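ABC transporter, solute-binding protein (Staphylococcus aureus, PDB 6LKI) binds alpha-D-glucose 6-phosphate as an extracellular solute-binding lipoprotein and forms a complex with the sensor kinase HptS. Local coordinates at residues Asp71-Gln76 and Leu222-His227; Leu98-Val103 and Tyr190-Arg195; Val106-Gln111 and Gly201-Ile206; Asp121-Ile126 and His160-His165; Ala148-His153 and Lys282-Pro287. All coordinates share one frame; numbering follows the deposited sequence.

Interaction 1 (Asp71-Gln76 and Leu222-His227); sequences DFVPYQ and LVKNAH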
# COMPACT_ATOMS: atom_id res chain seq x y z
N ASP A 71 -2.16 26.18 -8.53
CA ASP A 71 -3.21 25.49 -7.80
C ASP A 71 -2.77 25.05 -6.41
O ASP A 71 -3.57 24.44 -5.69
CB ASP A 71 -3.70 24.27 -8.59
CG ASP A 71 -4.49 24.65 -9.83
OD1 ASP A 71 -4.79 25.85 -9.99
OD2 ASP A 71 -4.81 23.75 -10.63
N PHE A 72 -1.53 25.33 -6.03
CA PHE A 72 -0.97 24.83 -4.78
C PHE A 72 -0.29 25.96 -4.02
O PHE A 72 0.07 27.00 -4.59
CB PHE A 72 0.01 23.68 -5.04
CG PHE A 72 -0.59 22.55 -5.82
CD1 PHE A 72 -1.24 21.51 -5.18
CD2 PHE A 72 -0.52 22.53 -7.20
CE1 PHE A 72 -1.80 20.47 -5.89
CE2 PHE A 72 -1.08 21.50 -7.93
CZ PHE A 72 -1.72 20.46 -7.27
N VAL A 73 -0.11 25.75 -2.73
CA VAL A 73 0.40 26.76 -1.81
C VAL A 73 1.86 26.45 -1.50
O VAL A 73 2.18 25.30 -1.18
CB VAL A 73 -0.43 26.81 -0.51
CG1 VAL A 73 0.21 27.75 0.51
CG2 VAL A 73 -1.85 27.25 -0.82
N PRO A 74 2.76 27.43 -1.59
CA PRO A 74 4.16 27.18 -1.21
C PRO A 74 4.26 26.82 0.26
O PRO A 74 3.63 27.46 1.12
CB PRO A 74 4.85 28.52 -1.51
CG PRO A 74 3.89 29.29 -2.36
CD PRO A 74 2.53 28.83 -1.97
N TYR A 75 5.06 25.80 0.56
CA TYR A 75 5.20 25.34 1.94
C TYR A 75 6.42 24.44 2.05
O TYR A 75 6.55 23.47 1.29
CB TYR A 75 3.94 24.60 2.40
CG TYR A 75 4.13 23.83 3.68
CD1 TYR A 75 4.22 24.49 4.91
CD2 TYR A 75 4.23 22.45 3.67
CE1 TYR A 75 4.39 23.78 6.08
CE2 TYR A 75 4.40 21.73 4.85
CZ TYR A 75 4.48 22.40 6.05
OH TYR A 75 4.66 21.70 7.22
N GLN A 76 7.30 24.75 3.00
CA GLN A 76 8.44 23.89 3.32
C GLN A 76 8.55 23.82 4.83
O GLN A 76 8.84 24.83 5.48
CB GLN A 76 9.73 24.43 2.70
CG GLN A 76 10.98 23.74 3.24
CD GLN A 76 12.26 24.48 2.90
OE1 GLN A 76 12.58 24.68 1.73
NE2 GLN A 76 13.00 24.90 3.93
N LEU A 222 -0.03 21.17 -0.46
CA LEU A 222 -1.19 21.91 0.02
C LEU A 222 -1.93 22.53 -1.15
O LEU A 222 -1.31 23.12 -2.04
CB LEU A 222 -0.76 23.00 1.01
CG LEU A 222 0.02 22.56 2.25
CD1 LEU A 222 0.37 23.76 3.12
CD2 LEU A 222 -0.77 21.53 3.04
N VAL A 223 -3.25 22.39 -1.16
CA VAL A 223 -4.07 22.88 -2.27
C VAL A 223 -4.51 24.30 -1.96
O VAL A 223 -4.95 24.60 -0.84
CB VAL A 223 -5.28 21.96 -2.50
CG1 VAL A 223 -6.09 22.44 -3.69
CG2 VAL A 223 -4.82 20.52 -2.70
N LYS A 224 -4.40 25.19 -2.95
CA LYS A 224 -4.83 26.57 -2.78
C LYS A 224 -6.35 26.64 -2.81
O LYS A 224 -6.97 26.32 -3.82
CB LYS A 224 -4.22 27.46 -3.86
CG LYS A 224 -4.74 28.89 -3.82
CD LYS A 224 -3.61 29.91 -3.88
CE LYS A 224 -2.70 29.66 -5.07
NZ LYS A 224 -1.88 30.86 -5.42
N ASN A 225 -6.94 27.06 -1.69
CA ASN A 225 -8.38 27.21 -1.59
C ASN A 225 -8.68 28.50 -0.83
O ASN A 225 -7.77 29.23 -0.42
CB ASN A 225 -9.02 25.99 -0.90
CG ASN A 225 -8.31 25.62 0.40
OD1 ASN A 225 -7.84 26.48 1.14
ND2 ASN A 225 -8.24 24.32 0.68
N ALA A 226 -9.97 28.78 -0.65
CA ALA A 226 -10.38 30.00 0.04
C ALA A 226 -10.32 29.87 1.55
O ALA A 226 -10.19 30.89 2.24
CB ALA A 226 -11.79 30.40 -0.39
N HIS A 227 -10.42 28.65 2.09
CA HIS A 227 -10.46 28.44 3.53
C HIS A 227 -9.65 27.20 3.87
O HIS A 227 -10.19 26.09 3.97
CB HIS A 227 -11.90 28.32 4.04
CG HIS A 227 -12.72 29.54 3.80
ND1 HIS A 227 -13.57 29.67 2.71
CD2 HIS A 227 -12.84 30.70 4.49
CE1 HIS A 227 -14.17 30.85 2.76
NE2 HIS A 227 -13.74 31.49 3.83
O HOH W 1 2.53 22.57 -0.71
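Leu-222 and Val-73 meet through both backbone and side chain. The amide of Val-73 donates to the carbonyl of Leu-222 (N to O 3.0 Å, 161° at the hydrogen). The same oxygen lies at the ring edge of Phe-72, 3.3 Å from Phe-72 CB. Along the side chain of Leu-222, CB touches Val-73 CB at 4.1 Å. CG then sits opposite the carbonyl carbon of its own residue (chi1 -58°), and this sends CD1 to Tyr-75, 3.7 Å from its CB and almost as near the first ring atom. One residue on, Phe-72 and Val-223 form a non-hydrogen-bonded antiparallel pair whose side chains diverge. Beyond it, Lys-224 N gives Asp-71 O a nearly straight bond of 3.0 Å, and Val-73 CG2 rests 3.6 Å from Lys-224 CA. A water extends the pairing the other way, donating to Val-73 O and accepting from Leu-222 N. Arg-232 of helix 232-239 packs against both Val-73 and Leu-222, while Leu-42 of helix 38-46 touches Phe-72. A short, weakly bonded strand here pairs antiparallel with the end of strand 215-223, consistent with the sheet of one lobe in a type 2 periplasmic-binding-protein fold.

Interaction 2 (Leu98-Val103 and Tyr190-Arg195); sequences LLMPTV and YEQDAR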
# COMPACT_ATOMS: atom_id res chain seq x y z
N LEU A 98 7.55 9.85 -0.33
CA LEU A 98 8.03 8.48 -0.38
C LEU A 98 8.79 8.25 -1.68
O LEU A 98 8.61 8.98 -2.66
CB LEU A 98 6.88 7.46 -0.27
CG LEU A 98 6.22 7.25 1.10
CD1 LEU A 98 5.03 6.32 0.97
CD2 LEU A 98 7.22 6.71 2.11
N LEU A 99 9.64 7.23 -1.67
CA LEU A 99 10.43 6.85 -2.84
C LEU A 99 9.98 5.47 -3.29
O LEU A 99 9.98 4.52 -2.50
CB LEU A 99 11.93 6.85 -2.51
CG LEU A 99 12.48 8.14 -1.88
CD1 LEU A 99 13.94 7.97 -1.52
CD2 LEU A 99 12.28 9.32 -2.82
N MET A 100 9.60 5.36 -4.56
CA MET A 100 9.08 4.11 -5.12
C MET A 100 9.83 3.77 -6.40
O MET A 100 9.70 4.49 -7.40
CB MET A 100 7.58 4.22 -5.40
CG MET A 100 6.98 2.97 -6.03
SD MET A 100 7.16 1.51 -4.99
CE MET A 100 6.23 2.02 -3.55
N PRO A 101 10.61 2.69 -6.41
CA PRO A 101 11.31 2.31 -7.65
C PRO A 101 10.33 1.80 -8.70
O PRO A 101 9.43 1.02 -8.40
CB PRO A 101 12.27 1.20 -7.19
CG PRO A 101 12.29 1.27 -5.68
CD PRO A 101 10.95 1.80 -5.29
N THR A 102 10.50 2.28 -9.93
CA THR A 102 9.88 1.61 -11.07
C THR A 102 10.69 0.37 -11.41
O THR A 102 11.90 0.31 -11.17
CB THR A 102 9.79 2.55 -12.27
OG1 THR A 102 11.11 2.95 -12.67
CG2 THR A 102 8.96 3.78 -11.94
N VAL A 103 10.01 -0.64 -11.96
CA VAL A 103 10.64 -1.93 -12.18
C VAL A 103 10.15 -2.54 -13.49
O VAL A 103 9.10 -2.17 -14.03
CB VAL A 103 10.37 -2.94 -11.03
CG1 VAL A 103 10.80 -2.38 -9.68
CG2 VAL A 103 8.90 -3.35 -11.02
N TYR A 190 5.80 -0.98 -11.13
CA TYR A 190 6.56 -0.43 -10.02
C TYR A 190 6.55 -1.43 -8.87
O TYR A 190 5.72 -2.34 -8.82
CB TYR A 190 6.02 0.95 -9.57
CG TYR A 190 4.57 0.98 -9.15
CD1 TYR A 190 3.56 1.10 -10.09
CD2 TYR A 190 4.22 0.93 -7.80
CE1 TYR A 190 2.23 1.15 -9.71
CE2 TYR A 190 2.89 0.98 -7.41
CZ TYR A 190 1.90 1.09 -8.37
OH TYR A 190 0.58 1.13 -7.98
N GLU A 191 7.50 -1.25 -7.95
CA GLU A 191 7.82 -2.32 -7.00
C GLU A 191 6.61 -2.71 -6.15
O GLU A 191 6.36 -3.90 -5.93
CB GLU A 191 8.99 -1.89 -6.11
CG GLU A 191 9.38 -2.95 -5.09
CD GLU A 191 10.88 -3.17 -5.03
OE1 GLU A 191 11.31 -4.34 -4.95
OE2 GLU A 191 11.63 -2.17 -5.07
N GLN A 192 5.84 -1.72 -5.68
CA GLN A 192 4.70 -2.03 -4.82
C GLN A 192 3.67 -2.89 -5.55
O GLN A 192 3.15 -3.86 -4.99
CB GLN A 192 4.06 -0.74 -4.32
CG GLN A 192 2.79 -0.94 -3.51
CD GLN A 192 2.16 0.37 -3.08
OE1 GLN A 192 2.36 1.40 -3.72
NE2 GLN A 192 1.42 0.34 -1.98
N ASP A 193 3.37 -2.54 -6.80
CA ASP A 193 2.40 -3.32 -7.57
C ASP A 193 2.91 -4.73 -7.83
O ASP A 193 2.15 -5.70 -7.77
CB ASP A 193 2.08 -2.61 -8.88
CG ASP A 193 0.59 -2.48 -9.13
OD1 ASP A 193 -0.20 -2.78 -8.21
OD2 ASP A 193 0.21 -2.07 -10.25
N ALA A 194 4.21 -4.86 -8.12
CA ALA A 194 4.78 -6.18 -8.39
C ALA A 194 4.70 -7.07 -7.16
O ALA A 194 4.27 -8.23 -7.25
CB ALA A 194 6.23 -6.03 -8.86
N ARG A 195 5.09 -6.55 -6.00
CA ARG A 195 5.08 -7.36 -4.79
C ARG A 195 3.67 -7.75 -4.36
O ARG A 195 3.48 -8.81 -3.77
CB ARG A 195 5.80 -6.63 -3.65
CG ARG A 195 7.22 -6.24 -4.00
CD ARG A 195 8.19 -6.55 -2.87
NE ARG A 195 9.58 -6.53 -3.34
CZ ARG A 195 10.32 -7.62 -3.51
NH1 ARG A 195 9.83 -8.82 -3.24
NH2 ARG A 195 11.57 -7.51 -3.94
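A Met-aromatic contact between Met-100 and Tyr-190 lies where long strand 95-107 meets the start of helix 191-198. Met-100 SD is 5.5 Å from the centroid of the Tyr-190 ring, 81° off the ring normal and therefore at its edge, while Met-100 CG comes 3.9 Å from Tyr-190 CD2. Two successive bends (chi2 and chi3 both 61°) fold the methionine tip back, bringing CE to 3.6 Å from Gln-192 CB; SD also accepts a weak bond from Gln-192 N. Tyr-190 is both the antiparallel partner of Thr-102 and the N-cap residue of the helix. The next amide, Glu-191 N, donates to Pro-101 O at 3.0 Å, so a strand carbonyl serves the first turn of the helix. In the type 2 binding-protein fold such long strands run between the lobes, and here the ligand cleft is close: the Tyr-190 side chain is about 5 Å from a bound malonic acid, probably from the crystallisation liquor but marking the pocket, and that of Thr-102 about 3 Å from the side chain of Asn-216, a glucose 6-phosphate-binding residue whose ligand is absent here. Val-103 CG2 packs 3.7 Å from Tyr-190 C. Glu-191 OE2 bonds to Tyr-208 OH, while its OE1 forms a salt bridge with Arg-195 NE at 3.2 Å; Asn-68 of the HptS chain packs on Glu-191.

Interaction 3 (Val106-Gln111 and Gly201-Ile206); sequences VNSDLQ and GYPVSI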
# COMPACT_ATOMS: atom_id res chain seq x y z
N VAL A 106 8.89 -9.64 -14.42
CA VAL A 106 9.16 -10.76 -15.32
C VAL A 106 8.38 -11.97 -14.84
O VAL A 106 8.38 -12.28 -13.65
CB VAL A 106 10.67 -11.08 -15.38
CG1 VAL A 106 10.93 -12.27 -16.29
CG2 VAL A 106 11.45 -9.86 -15.87
N ASN A 107 7.71 -12.64 -15.77
CA ASN A 107 7.01 -13.88 -15.47
C ASN A 107 8.01 -15.03 -15.43
O ASN A 107 8.61 -15.36 -16.46
CB ASN A 107 5.92 -14.15 -16.50
CG ASN A 107 5.07 -15.36 -16.17
OD1 ASN A 107 5.56 -16.49 -16.15
ND2 ASN A 107 3.79 -15.13 -15.91
N SER A 108 8.20 -15.63 -14.26
CA SER A 108 9.20 -16.67 -14.09
C SER A 108 8.77 -18.02 -14.67
O SER A 108 9.63 -18.87 -14.92
CB SER A 108 9.57 -16.84 -12.62
OG SER A 108 8.43 -17.14 -11.83
N ASP A 109 7.47 -18.23 -14.88
CA ASP A 109 7.03 -19.44 -15.56
C ASP A 109 7.41 -19.42 -17.03
O ASP A 109 7.75 -20.46 -17.60
CB ASP A 109 5.52 -19.62 -15.40
CG ASP A 109 5.14 -20.43 -14.18
OD1 ASP A 109 6.03 -20.81 -13.40
OD2 ASP A 109 3.93 -20.69 -14.01
N LEU A 110 7.36 -18.25 -17.66
CA LEU A 110 7.59 -18.11 -19.09
C LEU A 110 9.03 -17.79 -19.45
O LEU A 110 9.44 -18.06 -20.59
CB LEU A 110 6.68 -17.02 -19.67
CG LEU A 110 5.17 -17.19 -19.57
CD1 LEU A 110 4.48 -15.85 -19.79
CD2 LEU A 110 4.68 -18.21 -20.58
N GLN A 111 9.81 -17.23 -18.52
CA GLN A 111 11.09 -16.62 -18.88
C GLN A 111 12.05 -17.64 -19.47
O GLN A 111 12.64 -17.41 -20.53
CB GLN A 111 11.72 -15.95 -17.66
CG GLN A 111 13.08 -15.34 -17.95
CD GLN A 111 13.61 -14.51 -16.80
OE1 GLN A 111 13.25 -14.72 -15.65
NE2 GLN A 111 14.47 -13.55 -17.12
N GLY A 201 1.25 -15.39 -4.61
CA GLY A 201 1.67 -16.64 -5.20
C GLY A 201 1.97 -16.62 -6.68
O GLY A 201 2.26 -17.68 -7.25
N TYR A 202 1.92 -15.46 -7.33
CA TYR A 202 2.11 -15.43 -8.77
C TYR A 202 3.60 -15.49 -9.13
O TYR A 202 4.45 -15.04 -8.35
CB TYR A 202 1.48 -14.18 -9.36
CG TYR A 202 -0.03 -14.25 -9.40
CD1 TYR A 202 -0.79 -13.92 -8.28
CD2 TYR A 202 -0.70 -14.66 -10.55
CE1 TYR A 202 -2.17 -13.98 -8.31
CE2 TYR A 202 -2.08 -14.73 -10.58
CZ TYR A 202 -2.81 -14.39 -9.46
OH TYR A 202 -4.18 -14.46 -9.49
N PRO A 203 3.94 -16.05 -10.29
CA PRO A 203 5.35 -16.23 -10.67
C PRO A 203 5.97 -14.98 -11.30
O PRO A 203 6.19 -14.87 -12.51
CB PRO A 203 5.28 -17.38 -11.68
CG PRO A 203 3.96 -17.17 -12.36
CD PRO A 203 3.02 -16.63 -11.30
N VAL A 204 6.26 -13.99 -10.46
CA VAL A 204 6.79 -12.71 -10.93
C VAL A 204 8.12 -12.43 -10.25
O VAL A 204 8.27 -12.62 -9.04
CB VAL A 204 5.79 -11.56 -10.70
CG1 VAL A 204 4.55 -11.76 -11.56
CG2 VAL A 204 5.41 -11.46 -9.25
N SER A 205 9.08 -11.97 -11.04
CA SER A 205 10.36 -11.49 -10.56
C SER A 205 10.44 -9.98 -10.77
O SER A 205 9.76 -9.42 -11.64
CB SER A 205 11.53 -12.18 -11.28
OG SER A 205 11.50 -13.58 -11.05
N ILE A 206 11.27 -9.32 -9.97
CA ILE A 206 11.41 -7.87 -9.99
C ILE A 206 12.81 -7.52 -10.46
O ILE A 206 13.80 -8.00 -9.89
CB ILE A 206 11.11 -7.26 -8.61
CG1 ILE A 206 9.65 -7.51 -8.24
CG2 ILE A 206 11.43 -5.78 -8.61
CD1 ILE A 206 9.32 -7.16 -6.81
O HOH W 2 11.89 -14.57 -13.44
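The carbonyl oxygen of Pro-203 is held from more than one direction. Ser-108 N donates to it at 2.8 Å, and Asn-107 CA offers a CA-H...O contact to the same oxygen at 3.2 Å. The proline ring is touched by two side chains: its CB lies 3.2 Å from Ser-108 OG, and its CG is 3.9 Å from Asp-109 OD2, the Asp-109 and Pro-203 side chains crossing at a slant. Pro-203 is the centre of an inverse gamma turn, after which the chain straightens into strand 204-207. There Val-106 and Ser-205 form a hydrogen-bonded antiparallel pair, with Ser-205 N to Val-106 O at 2.7 Å and the reciprocal bond, Val-106 N to Ser-205 O, at 2.9 Å. Asn-107 turns its OD1 to the helix start, where Leu-110 N donates at 2.9 Å and Asp-109 N more weakly; its ND2 donates to Val-179 O. A water donates to Gln-111 OE1 and also bonds to Ser-205 OG, tying the short, weakly bonded helix back to the strand. The arrangement is that of an antiparallel strand pair running directly into an asparagine N-cap, at the far end of long strand 95-107.

Interaction 4 (Asp121-Ile126 and His160-His165); sequences DLLQPI and HQFQNH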
# COMPACT_ATOMS: atom_id res chain seq x y z
N ASP A 121 17.24 -5.40 -23.16
CA ASP A 121 16.89 -6.81 -23.25
C ASP A 121 15.45 -7.00 -23.68
O ASP A 121 15.12 -8.01 -24.31
CB ASP A 121 17.14 -7.51 -21.90
CG ASP A 121 18.59 -7.87 -21.69
OD1 ASP A 121 19.40 -7.70 -22.63
OD2 ASP A 121 18.93 -8.32 -20.57
N LEU A 122 14.57 -6.05 -23.34
CA LEU A 122 13.17 -6.15 -23.73
C LEU A 122 12.98 -6.04 -25.24
O LEU A 122 11.94 -6.47 -25.75
CB LEU A 122 12.35 -5.07 -23.03
CG LEU A 122 12.20 -5.22 -21.51
CD1 LEU A 122 11.42 -4.04 -20.95
CD2 LEU A 122 11.53 -6.53 -21.16
N LEU A 123 13.95 -5.47 -25.95
CA LEU A 123 13.86 -5.31 -27.40
C LEU A 123 14.27 -6.57 -28.16
O LEU A 123 14.33 -6.52 -29.40
CB LEU A 123 14.72 -4.13 -27.85
CG LEU A 123 14.35 -2.76 -27.30
CD1 LEU A 123 15.35 -1.71 -27.75
CD2 LEU A 123 12.94 -2.37 -27.73
N GLN A 124 14.55 -7.67 -27.48
CA GLN A 124 14.94 -8.89 -28.16
C GLN A 124 13.80 -9.36 -29.07
O GLN A 124 12.63 -9.20 -28.72
CB GLN A 124 15.29 -9.98 -27.15
CG GLN A 124 16.66 -9.82 -26.50
CD GLN A 124 16.88 -10.81 -25.37
OE1 GLN A 124 17.52 -11.84 -25.55
NE2 GLN A 124 16.33 -10.50 -24.20
N PRO A 125 14.12 -9.93 -30.23
CA PRO A 125 13.05 -10.41 -31.13
C PRO A 125 12.12 -11.42 -30.48
O PRO A 125 10.92 -11.42 -30.78
CB PRO A 125 13.82 -11.02 -32.30
CG PRO A 125 15.13 -10.28 -32.31
CD PRO A 125 15.45 -10.02 -30.86
N ILE A 126 12.64 -12.29 -29.60
CA ILE A 126 11.80 -13.30 -28.98
C ILE A 126 10.72 -12.69 -28.09
O ILE A 126 9.74 -13.37 -27.76
CB ILE A 126 12.67 -14.30 -28.20
CG1 ILE A 126 11.91 -15.60 -27.94
CG2 ILE A 126 13.15 -13.69 -26.89
CD1 ILE A 126 12.75 -16.69 -27.30
N HIS A 160 10.01 5.47 -29.23
CA HIS A 160 9.17 4.97 -30.32
C HIS A 160 9.51 3.53 -30.65
O HIS A 160 8.61 2.73 -30.95
CB HIS A 160 9.33 5.87 -31.54
CG HIS A 160 8.72 7.23 -31.38
ND1 HIS A 160 9.19 8.34 -32.05
CD2 HIS A 160 7.69 7.65 -30.62
CE1 HIS A 160 8.47 9.39 -31.70
NE2 HIS A 160 7.55 9.00 -30.84
N GLN A 161 10.79 3.16 -30.61
CA GLN A 161 11.16 1.78 -30.88
C GLN A 161 10.58 0.84 -29.83
O GLN A 161 10.12 -0.26 -30.16
CB GLN A 161 12.68 1.63 -30.95
CG GLN A 161 13.12 0.21 -31.28
CD GLN A 161 14.63 0.05 -31.35
OE1 GLN A 161 15.37 0.99 -31.06
NE2 GLN A 161 15.08 -1.14 -31.72
N PHE A 162 10.60 1.25 -28.56
CA PHE A 162 9.99 0.42 -27.53
C PHE A 162 8.49 0.31 -27.73
O PHE A 162 7.91 -0.78 -27.57
CB PHE A 162 10.30 0.97 -26.14
CG PHE A 162 9.70 0.15 -25.03
CD1 PHE A 162 10.35 -0.97 -24.55
CD2 PHE A 162 8.47 0.49 -24.49
CE1 PHE A 162 9.79 -1.73 -23.54
CE2 PHE A 162 7.90 -0.27 -23.49
CZ PHE A 162 8.57 -1.39 -23.01
N GLN A 163 7.83 1.41 -28.09
CA GLN A 163 6.39 1.39 -28.30
C GLN A 163 6.00 0.59 -29.54
O GLN A 163 4.82 0.23 -29.68
CB GLN A 163 5.86 2.82 -28.40
CG GLN A 163 6.03 3.62 -27.12
CD GLN A 163 5.29 4.95 -27.14
OE1 GLN A 163 5.02 5.50 -28.21
NE2 GLN A 163 4.96 5.46 -25.97
N ASN A 164 6.94 0.31 -30.43
CA ASN A 164 6.71 -0.60 -31.55
C ASN A 164 7.11 -2.03 -31.22
O ASN A 164 7.10 -2.89 -32.11
CB ASN A 164 7.47 -0.12 -32.79
CG ASN A 164 6.81 1.07 -33.45
OD1 ASN A 164 5.58 1.19 -33.43
ND2 ASN A 164 7.61 1.96 -34.02
N HIS A 165 7.46 -2.30 -29.97
CA HIS A 165 7.85 -3.62 -29.51
C HIS A 165 6.96 -4.16 -28.40
O HIS A 165 6.77 -5.37 -28.31
CB HIS A 165 9.30 -3.60 -29.01
CG HIS A 165 9.98 -4.93 -29.04
ND1 HIS A 165 10.61 -5.42 -30.17
CD2 HIS A 165 10.15 -5.86 -28.08
CE1 HIS A 165 11.13 -6.60 -29.90
NE2 HIS A 165 10.87 -6.89 -28.63
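With chi1 at -156° and chi2 at 86°, His-165 swings its ring away from its own backbone N and lays it against Leu-122 to Gln-124, so that Leu-123 CA stands over one ring face, displaced toward the rim. That CH-pi contact measures 3.8 Å from Leu-123 CA to the His-165 centroid. It joins the loop before strand 131-134 to the end of helix 156-163, the helix that leads into the parallel strand 167-169. Leucines extend the contact along the helix. Leu-122 CD1 approaches the edge of the Phe-162 ring, 3.8 Å from CE1, and Leu-123 spreads its two methyls, CD2 lying 4.0 Å from His-165 CB and CD1 beside the Gln-161 amide. Phe-162 also touches Leu-188 of strand 186-190 and Met-146 of helix 140-153. The turn is braced from within, since Asp-121 O accepts both Gln-124 N and Gln-124 NE2 from opposite faces of its plane. At the imidazole edge, His-165 NE2 gives a weak, bent bond to Gln-124 O, 2.9 Å long with 129° at the hydrogen.

Interaction 5 (Ala148-His153 and Lys282-Pro287); sequences AIYSMH and KLPDIP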
# COMPACT_ATOMS: atom_id res chain seq x y z
N ALA A 148 12.62 7.15 -18.39
CA ALA A 148 13.80 6.32 -18.17
C ALA A 148 14.38 5.83 -19.50
O ALA A 148 15.61 5.82 -19.68
CB ALA A 148 13.45 5.13 -17.27
N ILE A 149 13.52 5.40 -20.42
CA ILE A 149 14.00 4.96 -21.73
C ILE A 149 14.61 6.13 -22.49
O ILE A 149 15.66 6.00 -23.13
CB ILE A 149 12.85 4.31 -22.53
CG1 ILE A 149 12.42 3.00 -21.87
CG2 ILE A 149 13.26 4.08 -23.97
CD1 ILE A 149 11.22 2.35 -22.53
N TYR A 150 13.95 7.30 -22.43
CA TYR A 150 14.52 8.49 -23.05
C TYR A 150 15.84 8.88 -22.40
O TYR A 150 16.74 9.37 -23.08
CB TYR A 150 13.53 9.65 -22.97
CG TYR A 150 14.07 10.96 -23.49
CD1 TYR A 150 14.15 11.21 -24.86
CD2 TYR A 150 14.51 11.95 -22.62
CE1 TYR A 150 14.65 12.40 -25.34
CE2 TYR A 150 15.01 13.15 -23.10
CZ TYR A 150 15.08 13.37 -24.46
OH TYR A 150 15.57 14.56 -24.94
N SER A 151 15.98 8.65 -21.10
CA SER A 151 17.21 9.03 -20.41
C SER A 151 18.40 8.19 -20.84
O SER A 151 19.55 8.59 -20.58
CB SER A 151 17.03 8.92 -18.89
OG SER A 151 17.11 7.57 -18.47
N MET A 152 18.17 7.04 -21.49
CA MET A 152 19.28 6.17 -21.87
C MET A 152 20.24 6.88 -22.82
O MET A 152 21.46 6.89 -22.60
CB MET A 152 18.74 4.88 -22.50
CG MET A 152 18.07 3.94 -21.51
SD MET A 152 17.84 2.27 -22.16
CE MET A 152 16.80 2.60 -23.58
N HIS A 153 19.71 7.48 -23.89
CA HIS A 153 20.53 8.19 -24.86
C HIS A 153 19.97 9.56 -25.22
O HIS A 153 20.46 10.19 -26.17
CB HIS A 153 20.71 7.35 -26.13
CG HIS A 153 21.19 5.96 -25.88
ND1 HIS A 153 20.33 4.89 -25.73
CD2 HIS A 153 22.44 5.46 -25.75
CE1 HIS A 153 21.03 3.79 -25.51
NE2 HIS A 153 22.31 4.11 -25.52
N LYS A 282 21.32 13.09 -16.02
CA LYS A 282 20.59 12.58 -17.17
C LYS A 282 19.08 12.60 -16.99
O LYS A 282 18.36 12.46 -17.98
CB LYS A 282 21.04 11.16 -17.50
CG LYS A 282 22.23 11.08 -18.45
CD LYS A 282 22.87 9.70 -18.45
CE LYS A 282 21.83 8.60 -18.46
NZ LYS A 282 22.13 7.55 -19.48
N LEU A 283 18.59 12.76 -15.77
CA LEU A 283 17.15 12.76 -15.54
C LEU A 283 16.49 13.89 -16.31
O LEU A 283 16.86 15.06 -16.11
CB LEU A 283 16.84 12.88 -14.04
CG LEU A 283 17.17 11.64 -13.20
CD1 LEU A 283 17.42 12.01 -11.73
CD2 LEU A 283 16.06 10.61 -13.32
N PRO A 284 15.53 13.61 -17.19
CA PRO A 284 14.94 14.67 -18.02
C PRO A 284 14.31 15.77 -17.18
O PRO A 284 13.41 15.53 -16.38
CB PRO A 284 13.89 13.93 -18.86
CG PRO A 284 14.37 12.52 -18.89
CD PRO A 284 15.03 12.28 -17.56
N ASP A 285 14.82 16.99 -17.36
CA ASP A 285 14.25 18.17 -16.70
C ASP A 285 13.35 18.91 -17.70
O ASP A 285 13.65 20.00 -18.17
CB ASP A 285 15.35 19.06 -16.16
CG ASP A 285 14.81 20.25 -15.38
OD1 ASP A 285 14.15 20.04 -14.35
OD2 ASP A 285 15.05 21.40 -15.81
N ILE A 286 12.24 18.26 -18.01
CA ILE A 286 11.27 18.75 -18.99
C ILE A 286 9.90 18.75 -18.34
O ILE A 286 9.55 17.78 -17.65
CB ILE A 286 11.30 17.88 -20.26
CG1 ILE A 286 12.68 17.94 -20.92
CG2 ILE A 286 10.23 18.33 -21.25
CD1 ILE A 286 12.98 16.78 -21.84
N PRO A 287 9.10 19.80 -18.50
CA PRO A 287 7.74 19.79 -17.94
C PRO A 287 6.95 18.58 -18.42
O PRO A 287 7.17 18.07 -19.52
CB PRO A 287 7.13 21.10 -18.46
CG PRO A 287 8.31 21.99 -18.67
CD PRO A 287 9.41 21.09 -19.15
O HOH W 3 19.56 6.05 -18.06
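The Tyr-150 and Pro-284 side chains run past one another head to tail, the proline meeting the tyrosine ring at its edge: Pro-284 CG lies in the ring plane, 3.8 Å from Tyr-150 CD2. Further along the ring, Ile-286 CD1 comes obliquely to 4.3 Å from Tyr-150 CE2. Beside this apolar pair, Pro-284 CD packs on Ser-151 CB at 4.1 Å. Lys-282 approaches the helix differently, for bends at chi3 and chi4 curl its chain until NZ faces two successive backbone carbonyls, Ser-151 O at 3.0 Å and Met-152 O at 3.3 Å, both bonds being weak. An ammonium group here would probably be favoured by the negative end of the helix dipole. Ser-151 OG donates to Ala-148 O, one turn back in its own helix, at 2.6 Å and takes a hydrogen from a water that also weakly accepts from Lys-282 NZ. The loop meets residues 150-152 of helix 140-153, with Arg-147 bonding to Pro-284 O; Tyr-150 also packs on Val-156 and Val-159 of helix 156-163, and Met-294 of C-terminal helix 288-295 touches both Tyr-150 and Ile-286.

Interactions 2 and 3 are continuous: both use strand 95-107, their centres lie 16 Å apart, and Ile-206 of interaction 3 packs on residues of interaction 2, its CG2 3.6 Å from Val-103 CG1. Interactions 4 and 5 touch as well, through Phe-162 CG and Ile-149 CD1 at 3.7 Å, on successive helices. Interaction 1 stands apart, its centre about 43 Å from the centres of interactions 3 and 4, on the opposite side of the chain's centre, yet it reaches the same sheet as interactions 2 and 3, strand 215-223 being a neighbour of strand 95-107. Interaction 2 is nearest the ligand cleft, whereas the side chain of Phe-72 in interaction 1 is about 9 Å from that of Thr-38, which binds glucose 6-phosphate.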